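Local coordinates for protein trehalose-6-phosphate phosphatase (Cryptococcus neoformans, PDB 5DX9) that belongs to the trehalose-phosphatase family of the HAD clan and holds a magnesium ion and a phosphorylated glycan in one pocket, at residues Asn26-Gly29 / Thr30-Ile34; Asp160-Glu163 / Ser164-Pro168; Val244-Thr247 / Ser248-Pro252. All blocks are in the same frame, centred on the assembly; numbering follows the deposited sequence.

Contact 1 (Asn26-Gly29 / Thr30-Ile34); sequences NYDG and TLTPI. Unlike the reference sequence in segment 26-29: N26 (reference Asp). With MG (magnesium ion), chain C; G6P (6-O-phosphono-alpha-D-glucopyranose), chain B; GLC (alpha-D-glucopyranose), chain D.
T30 and N26 meet at about a right angle, and their polar ends show how a loop can build a metal site from one side chain and one backbone carbonyl. The hydroxyl OG1 of T30 donates to OD1 of N26 over 3.0 Å, arriving in the carbonyl plane on a lone pair, while the same OD1 binds magnesium at 2.1 Å. With CG of N26 anti to the backbone N (chi1 -180°) the amide reaches the metal, and its turn about CB-CG directs ND2 to O3P of G6P, a bond of 3.0 Å; the carbonyl of I65 takes a second bond from ND2. The side chain of Y27 leaves the metal and lies against T32, whose CG2 sits over one ring face, 3.7 Å from the centroid, as a CH-pi contact; the phenol OH bonds to A41. The backbone O of Y27 closes the turn, accepting from L31 N at 2.7 Å and, well above the carbonyl plane, from T30 N at 3.0 Å. I34 folds back so that CD1 comes within 3.6 Å of G29 N. D28 gives its backbone O to magnesium and its N to O1P of G6P, while its carboxylate forms a salt bridge with R68. The sequence NYDGT fits the DxDGT motif of HAD proteins, with N26 where the reference sequence has Asp. D212, G6P and two waters complete the magnesium site. Magnesium and T30 at OD1, and the phosphate and I65 at ND2, together fix how the amide is turned.

Contact 2 (Asp160-Glu163 / Ser164-Pro168); sequences DLLE and SSLAP
From D160 and L161 to S164 and S165, the backbone follows an ordinary alpha-helical path, which then widens toward its end. S164 N donates to D160 O at 3.0 Å and S165 N to L161 O at 3.1 Å, both i to i+4 bonds. At L162 the pattern changes: its carbonyl accepts from A167 N at 2.8 Å, nearly along the C=O axis, and also from L166 N at 3.2 Å, a donor lying 48° out of the carbonyl plane. The bond from A167 spans five residues, a pi-type turn, after which A167 and P168 enter a 3-10 segment. P168 brings no N-H to this end of the helix, and its ring atom CD lies close to E163 O.

The serines offer a compact example of side chains doubling main-chain bonds. Each OG is placed between its own backbone N and carbonyl carbon (chi1 69° for S164), which swings it back toward the preceding turn. There OG of S164 bonds to D160 O at 2.8 Å and OG of S165 to L161 O at 2.9 Å. In both cases hydroxyl and N-H approach from opposite faces of the carbonyl plane, so two donors grip each oxygen. CD1 of L161 rests against the hydroxyl of S165. Apolar packing is lighter: L162 and L166 lie side by side, pointing the same way, with L162 CD2 4.0 Å from L166 CD2. On another flank, the bent chain of E163 lays OE1 3.7 Å from CB of A167.

Helix 148-166 packs here beside helix 112-125 and against strand 172-177, at the margin of the four-stranded antiparallel sheet. L161 and L162 meet I119, F120 also touches L162, E163 meets V174, and L166 touches both neighbours, through E115 and I172.

Contact 3 (Val244-Thr247 / Ser248-Pro252); sequences VAVT and SALEP
S248 folds back onto V244 in the close-set part of this turn, where a short helix gives way to loop. Its N donates to V244 O at 3.0 Å and its OG to the same oxygen at 2.7 Å, one donor on each side of the carbonyl plane. A chi1 of 57° tucks the hydroxyl back over the helix, a common way for a serine to supplement a helical bond. Two residues on, L250 N bonds to T247 O at 3.1 Å, arriving 65° out of the carbonyl plane, an i to i+3 link that curls the chain over the end of helix 244-247. CG of L250 then presses on V246 O at 3.3 Å.

Elsewhere the packing slackens. The closest approach between the side chains of V246 and L250 is 4.3 Å, from CG1 to CD1. The tight V244-S248 pair is itself near the surface, and A249 and E251 continue the exposed side. E251 and P252 turn away from the short helix altogether, with E251 at the N-cap position just before helix 252-255.

The turn therefore joins two short helices. On its inner side, V246 reaches R196 of helix 190-200, and R196 also bonds the backbone O of A245; farther along, V246 and L250 both touch L258, and V255 of helix 252-255 packs against T247 and L250.

In the fold
The three are all local contacts within one chain, following in series, and none touches another. Their centres lie 29 to 30 Å apart, and their nearest atoms about 16 Å (contacts 1 and 3) to 19 Å (contacts 1 and 2). Contact 1 alone contributes residues to the magnesium site and the glycan pocket, in a loop leaving strand 21-25 of the mainly parallel sheet. Contact 2 lies in the last turns of helix 148-166, beside the separate antiparallel sheet, and the side chain of L162 is about 12 Å from G6P; this sheet also supplies E133 and E182, which bind that ligand. Contact 3 lies across the chain's centre from contact 1, as plain structural packing.

Contact 1 (Asn26-Gly29 / Thr30-Ile34)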
loop_
_atom_site.group_PDB
_atom_site.type_symbol
_atom_site.label_atom_id
_atom_site.label_comp_id
_atom_site.label_asym_id
_atom_site.label_seq_id
_atom_site.Cartn_x
_atom_site.Cartn_y
_atom_site.Cartn_z
ATOM N N ASN A 26 -4.940 -1.382 0.410
ATOM C CA ASN A 26 -4.694 -0.312 -0.550
ATOM C C ASN A 26 -5.997 0.452 -0.715
ATOM O O ASN A 26 -7.056 -0.050 -0.331
ATOM C CB ASN A 26 -4.201 -0.869 -1.888
ATOM C CG ASN A 26 -3.932 0.219 -2.917
ATOM O OD1 ASN A 26 -4.634 0.329 -3.916
ATOM N ND2 ASN A 26 -2.911 1.019 -2.673
ATOM N N TYR A 27 -5.946 1.662 -1.263
ATOM C CA TYR A 27 -7.189 2.405 -1.429
ATOM C C TYR A 27 -7.718 2.393 -2.854
ATOM O O TYR A 27 -8.677 1.689 -3.153
ATOM C CB TYR A 27 -7.052 3.855 -0.973
ATOM C CG TYR A 27 -8.397 4.542 -1.024
ATOM C CD1 TYR A 27 -9.436 4.116 -0.205
ATOM C CD2 TYR A 27 -8.647 5.582 -1.912
ATOM C CE1 TYR A 27 -10.675 4.715 -0.248
ATOM C CE2 TYR A 27 -9.889 6.195 -1.961
ATOM C CZ TYR A 27 -10.899 5.754 -1.124
ATOM O OH TYR A 27 -12.142 6.334 -1.154
ATOM N N ASP A 28 -7.112 3.194 -3.724
ATOM C CA ASP A 28 -7.601 3.320 -5.091
ATOM C C ASP A 28 -7.545 1.978 -5.807
ATOM O O ASP A 28 -6.534 1.281 -5.747
ATOM C CB ASP A 28 -6.795 4.371 -5.860
ATOM C CG ASP A 28 -6.886 5.743 -5.228
ATOM O OD1 ASP A 28 -7.998 6.311 -5.214
ATOM O OD2 ASP A 28 -5.850 6.250 -4.747
ATOM N N GLY A 29 -8.639 1.620 -6.472
ATOM C CA GLY A 29 -8.722 0.370 -7.205
ATOM C C GLY A 29 -8.862 -0.848 -6.308
ATOM O O GLY A 29 -9.066 -1.965 -6.784
ATOM N N THR A 30 -8.757 -0.635 -5.001
ATOM C CA THR A 30 -8.814 -1.741 -4.057
ATOM C C THR A 30 -10.021 -1.642 -3.134
ATOM O O THR A 30 -10.776 -2.600 -2.993
ATOM C CB THR A 30 -7.539 -1.817 -3.209
ATOM O OG1 THR A 30 -6.419 -2.107 -4.059
ATOM C CG2 THR A 30 -7.669 -2.912 -2.158
ATOM N N LEU A 31 -10.195 -0.485 -2.504
ATOM C CA LEU A 31 -11.357 -0.243 -1.655
ATOM C C LEU A 31 -12.401 0.588 -2.384
ATOM O O LEU A 31 -13.553 0.681 -1.960
ATOM C CB LEU A 31 -10.941 0.454 -0.360
ATOM C CG LEU A 31 -10.341 -0.462 0.704
ATOM C CD1 LEU A 31 -10.018 0.313 1.966
ATOM C CD2 LEU A 31 -11.298 -1.604 1.005
ATOM N N THR A 32 -11.987 1.189 -3.493
ATOM C CA THR A 32 -12.865 2.044 -4.276
ATOM C C THR A 32 -12.445 1.960 -5.737
ATOM O O THR A 32 -11.266 1.767 -6.034
ATOM C CB THR A 32 -12.823 3.511 -3.782
ATOM O OG1 THR A 32 -13.916 4.249 -4.346
ATOM C CG2 THR A 32 -11.506 4.173 -4.163
ATOM N N PRO A 33 -13.410 2.078 -6.655
ATOM C CA PRO A 33 -13.105 1.967 -8.085
ATOM C C PRO A 33 -12.152 3.053 -8.585
ATOM O O PRO A 33 -12.060 4.127 -7.991
ATOM C CB PRO A 33 -14.478 2.112 -8.751
ATOM C CG PRO A 33 -15.467 1.762 -7.684
ATOM C CD PRO A 33 -14.855 2.225 -6.404
ATOM N N ILE A 34 -11.436 2.750 -9.661
ATOM C CA ILE A 34 -10.713 3.763 -10.416
ATOM C C ILE A 34 -11.742 4.638 -11.118
ATOM O O ILE A 34 -12.658 4.120 -11.749
ATOM C CB ILE A 34 -9.758 3.136 -11.455
ATOM C CG1 ILE A 34 -8.798 2.157 -10.776
ATOM C CG2 ILE A 34 -8.992 4.216 -12.220
ATOM C CD1 ILE A 34 -7.903 2.801 -9.745
HETATM MG MG MG C . -4.292 1.194 -5.781
HETATM C C1 G6P B . -4.339 7.886 -7.417
HETATM C C2 G6P B . -3.700 9.151 -6.860
HETATM C C3 G6P B . -2.241 9.263 -7.258
HETATM C C4 G6P B . -1.469 8.061 -6.756
HETATM C C5 G6P B . -2.158 6.702 -6.985
HETATM C C6 G6P B . -1.859 5.713 -5.842
HETATM O O1 G6P B . -4.490 7.927 -8.838
HETATM O O2 G6P B . -4.431 10.285 -7.322
HETATM O O3 G6P B . -1.648 10.421 -6.654
HETATM O O4 G6P B . -0.202 8.135 -7.425
HETATM O O5 G6P B . -3.593 6.730 -7.036
HETATM O O6 G6P B . -3.059 5.391 -5.095
HETATM P P G6P B . -3.208 3.983 -4.290
HETATM O O1P G6P B . -4.148 4.098 -2.990
HETATM O O2P G6P B . -3.814 2.983 -5.197
HETATM O O3P G6P B . -1.721 3.528 -3.876
HETATM C C1 GLC D . -5.265 6.819 -9.318
HETATM C C2 GLC D . -5.218 6.766 -10.846
HETATM C C3 GLC D . -6.021 7.906 -11.457
HETATM C C4 GLC D . -7.433 7.961 -10.889
HETATM C C5 GLC D . -7.399 7.981 -9.363
HETATM C C6 GLC D . -8.795 7.843 -8.757
HETATM O O2 GLC D . -3.846 6.817 -11.282
HETATM O O3 GLC D . -6.092 7.731 -12.877
HETATM O O4 GLC D . -8.083 9.129 -11.413
HETATM O O5 GLC D . -6.614 6.903 -8.857
HETATM O O6 GLC D . -9.471 6.715 -9.326
HETATM O O HOH W 1 -4.524 1.594 -7.824
HETATM O O HOH W 2 -2.313 0.712 -5.536
#

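Contact 2 (Asp160-Glu163 / Ser164-Pro168)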
loop_
_atom_site.group_PDB
_atom_site.type_symbol
_atom_site.label_atom_id
_atom_site.label_comp_id
_atom_site.label_asym_id
_atom_site.label_seq_id
_atom_site.Cartn_x
_atom_site.Cartn_y
_atom_site.Cartn_z
ATOM N N ASP A 160 10.383 8.170 -21.037
ATOM C CA ASP A 160 11.703 8.050 -21.648
ATOM C C ASP A 160 12.647 9.137 -21.159
ATOM O O ASP A 160 13.828 8.882 -20.935
ATOM C CB ASP A 160 11.596 8.095 -23.173
ATOM C CG ASP A 160 10.956 6.848 -23.747
ATOM O OD1 ASP A 160 10.921 6.711 -24.989
ATOM O OD2 ASP A 160 10.495 5.999 -22.953
ATOM N N LEU A 161 12.128 10.349 -20.993
ATOM C CA LEU A 161 12.947 11.449 -20.490
ATOM C C LEU A 161 13.345 11.225 -19.031
ATOM O O LEU A 161 14.500 11.427 -18.656
ATOM C CB LEU A 161 12.215 12.786 -20.620
ATOM C CG LEU A 161 13.009 13.963 -20.047
ATOM C CD1 LEU A 161 14.193 14.293 -20.949
ATOM C CD2 LEU A 161 12.136 15.193 -19.813
ATOM N N LEU A 162 12.380 10.816 -18.211
ATOM C CA LEU A 162 12.638 10.563 -16.800
ATOM C C LEU A 162 13.630 9.422 -16.613
ATOM O O LEU A 162 14.529 9.507 -15.781
ATOM C CB LEU A 162 11.334 10.252 -16.060
ATOM C CG LEU A 162 10.393 11.432 -15.812
ATOM C CD1 LEU A 162 9.100 10.957 -15.177
ATOM C CD2 LEU A 162 11.061 12.484 -14.944
ATOM N N GLU A 163 13.468 8.360 -17.398
ATOM C CA GLU A 163 14.309 7.174 -17.271
ATOM C C GLU A 163 15.721 7.389 -17.804
ATOM O O GLU A 163 16.692 6.906 -17.218
ATOM C CB GLU A 163 13.672 5.984 -17.994
ATOM C CG GLU A 163 12.536 5.324 -17.234
ATOM C CD GLU A 163 12.978 4.750 -15.901
ATOM O OE1 GLU A 163 14.199 4.709 -15.641
ATOM O OE2 GLU A 163 12.103 4.336 -15.112
ATOM N N SER A 164 15.834 8.113 -18.912
ATOM C CA SER A 164 17.118 8.262 -19.586
ATOM C C SER A 164 18.016 9.326 -18.955
ATOM O O SER A 164 19.229 9.142 -18.879
ATOM C CB SER A 164 16.907 8.587 -21.069
ATOM O OG SER A 164 16.370 9.888 -21.245
ATOM N N SER A 165 17.430 10.431 -18.501
ATOM C CA SER A 165 18.238 11.573 -18.079
ATOM C C SER A 165 18.167 11.902 -16.587
ATOM O O SER A 165 19.018 12.629 -16.079
ATOM C CB SER A 165 17.840 12.821 -18.877
ATOM O OG SER A 165 16.658 13.411 -18.364
ATOM N N LEU A 166 17.169 11.383 -15.881
ATOM C CA LEU A 166 16.988 11.782 -14.488
ATOM C C LEU A 166 17.161 10.636 -13.490
ATOM O O LEU A 166 17.880 10.777 -12.500
ATOM C CB LEU A 166 15.614 12.424 -14.303
ATOM C CG LEU A 166 15.402 13.109 -12.953
ATOM C CD1 LEU A 166 16.633 13.921 -12.588
ATOM C CD2 LEU A 166 14.164 13.991 -12.981
ATOM N N ALA A 167 16.494 9.513 -13.749
ATOM C CA ALA A 167 16.520 8.370 -12.837
ATOM C C ALA A 167 17.941 7.914 -12.485
ATOM O O ALA A 167 18.267 7.772 -11.309
ATOM C CB ALA A 167 15.730 7.208 -13.432
ATOM N N PRO A 168 18.787 7.692 -13.506
ATOM C CA PRO A 168 20.144 7.171 -13.299
ATOM C C PRO A 168 21.039 8.038 -12.413
ATOM O O PRO A 168 22.120 7.585 -12.044
ATOM C CB PRO A 168 20.711 7.110 -14.722
ATOM C CG PRO A 168 19.519 6.971 -15.593
ATOM C CD PRO A 168 18.470 7.819 -14.941
#

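Contact 3 (Val244-Thr247 / Ser248-Pro252)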
loop_
_atom_site.group_PDB
_atom_site.type_symbol
_atom_site.label_atom_id
_atom_site.label_comp_id
_atom_site.label_asym_id
_atom_site.label_seq_id
_atom_site.Cartn_x
_atom_site.Cartn_y
_atom_site.Cartn_z
ATOM N N VAL A 244 14.199 -1.394 7.622
ATOM C CA VAL A 244 14.596 -0.022 7.326
ATOM C C VAL A 244 13.512 0.985 7.690
ATOM O O VAL A 244 13.808 2.077 8.171
ATOM C CB VAL A 244 14.951 0.136 5.833
ATOM C CG1 VAL A 244 15.306 1.579 5.511
ATOM C CG2 VAL A 244 16.099 -0.791 5.466
ATOM N N ALA A 245 12.255 0.612 7.466
ATOM C CA ALA A 245 11.132 1.495 7.761
ATOM C C ALA A 245 10.966 1.704 9.265
ATOM O O ALA A 245 10.129 2.493 9.701
ATOM C CB ALA A 245 9.853 0.945 7.160
ATOM N N VAL A 246 11.763 0.988 10.049
ATOM C CA VAL A 246 11.754 1.138 11.496
ATOM C C VAL A 246 12.997 1.877 11.985
ATOM O O VAL A 246 12.911 2.778 12.819
ATOM C CB VAL A 246 11.679 -0.229 12.205
ATOM C CG1 VAL A 246 12.035 -0.084 13.677
ATOM C CG2 VAL A 246 10.301 -0.851 12.026
ATOM N N THR A 247 14.149 1.493 11.449
ATOM C CA THR A 247 15.432 1.982 11.938
ATOM C C THR A 247 15.769 3.384 11.442
ATOM O O THR A 247 16.405 4.163 12.153
ATOM C CB THR A 247 16.571 1.032 11.532
ATOM O OG1 THR A 247 16.589 0.886 10.105
ATOM C CG2 THR A 247 16.371 -0.329 12.174
ATOM N N SER A 248 15.348 3.699 10.223
ATOM C CA SER A 248 15.668 4.984 9.612
ATOM C C SER A 248 15.039 6.148 10.372
ATOM O O SER A 248 15.557 7.264 10.345
ATOM C CB SER A 248 15.216 5.007 8.151
ATOM O OG SER A 248 13.834 4.728 8.039
ATOM N N ALA A 249 13.928 5.882 11.052
ATOM C CA ALA A 249 13.221 6.913 11.811
ATOM C C ALA A 249 13.878 7.159 13.167
ATOM O O ALA A 249 13.707 8.221 13.771
ATOM C CB ALA A 249 11.758 6.525 11.995
ATOM N N LEU A 250 14.634 6.173 13.638
ATOM C CA LEU A 250 15.264 6.245 14.950
ATOM C C LEU A 250 16.671 6.829 14.876
ATOM O O LEU A 250 17.229 6.999 13.793
ATOM C CB LEU A 250 15.315 4.854 15.584
ATOM C CG LEU A 250 13.991 4.092 15.667
ATOM C CD1 LEU A 250 14.229 2.673 16.160
ATOM C CD2 LEU A 250 13.001 4.818 16.569
ATOM N N GLU A 251 17.232 7.146 16.040
ATOM C CA GLU A 251 18.632 7.540 16.141
ATOM C C GLU A 251 19.492 6.296 16.347
ATOM O O GLU A 251 19.037 5.317 16.938
ATOM C CB GLU A 251 18.844 8.539 17.283
ATOM C CG GLU A 251 18.909 10.002 16.847
ATOM C CD GLU A 251 17.591 10.519 16.295
ATOM O OE1 GLU A 251 16.529 9.977 16.673
ATOM O OE2 GLU A 251 17.617 11.469 15.483
ATOM N N PRO A 252 20.742 6.335 15.859
ATOM C CA PRO A 252 21.662 5.190 15.886
ATOM C C PRO A 252 21.760 4.522 17.256
ATOM O O PRO A 252 21.966 3.310 17.332
ATOM C CB PRO A 252 23.008 5.808 15.478
ATOM C CG PRO A 252 22.821 7.299 15.581
ATOM C CD PRO A 252 21.378 7.536 15.297
#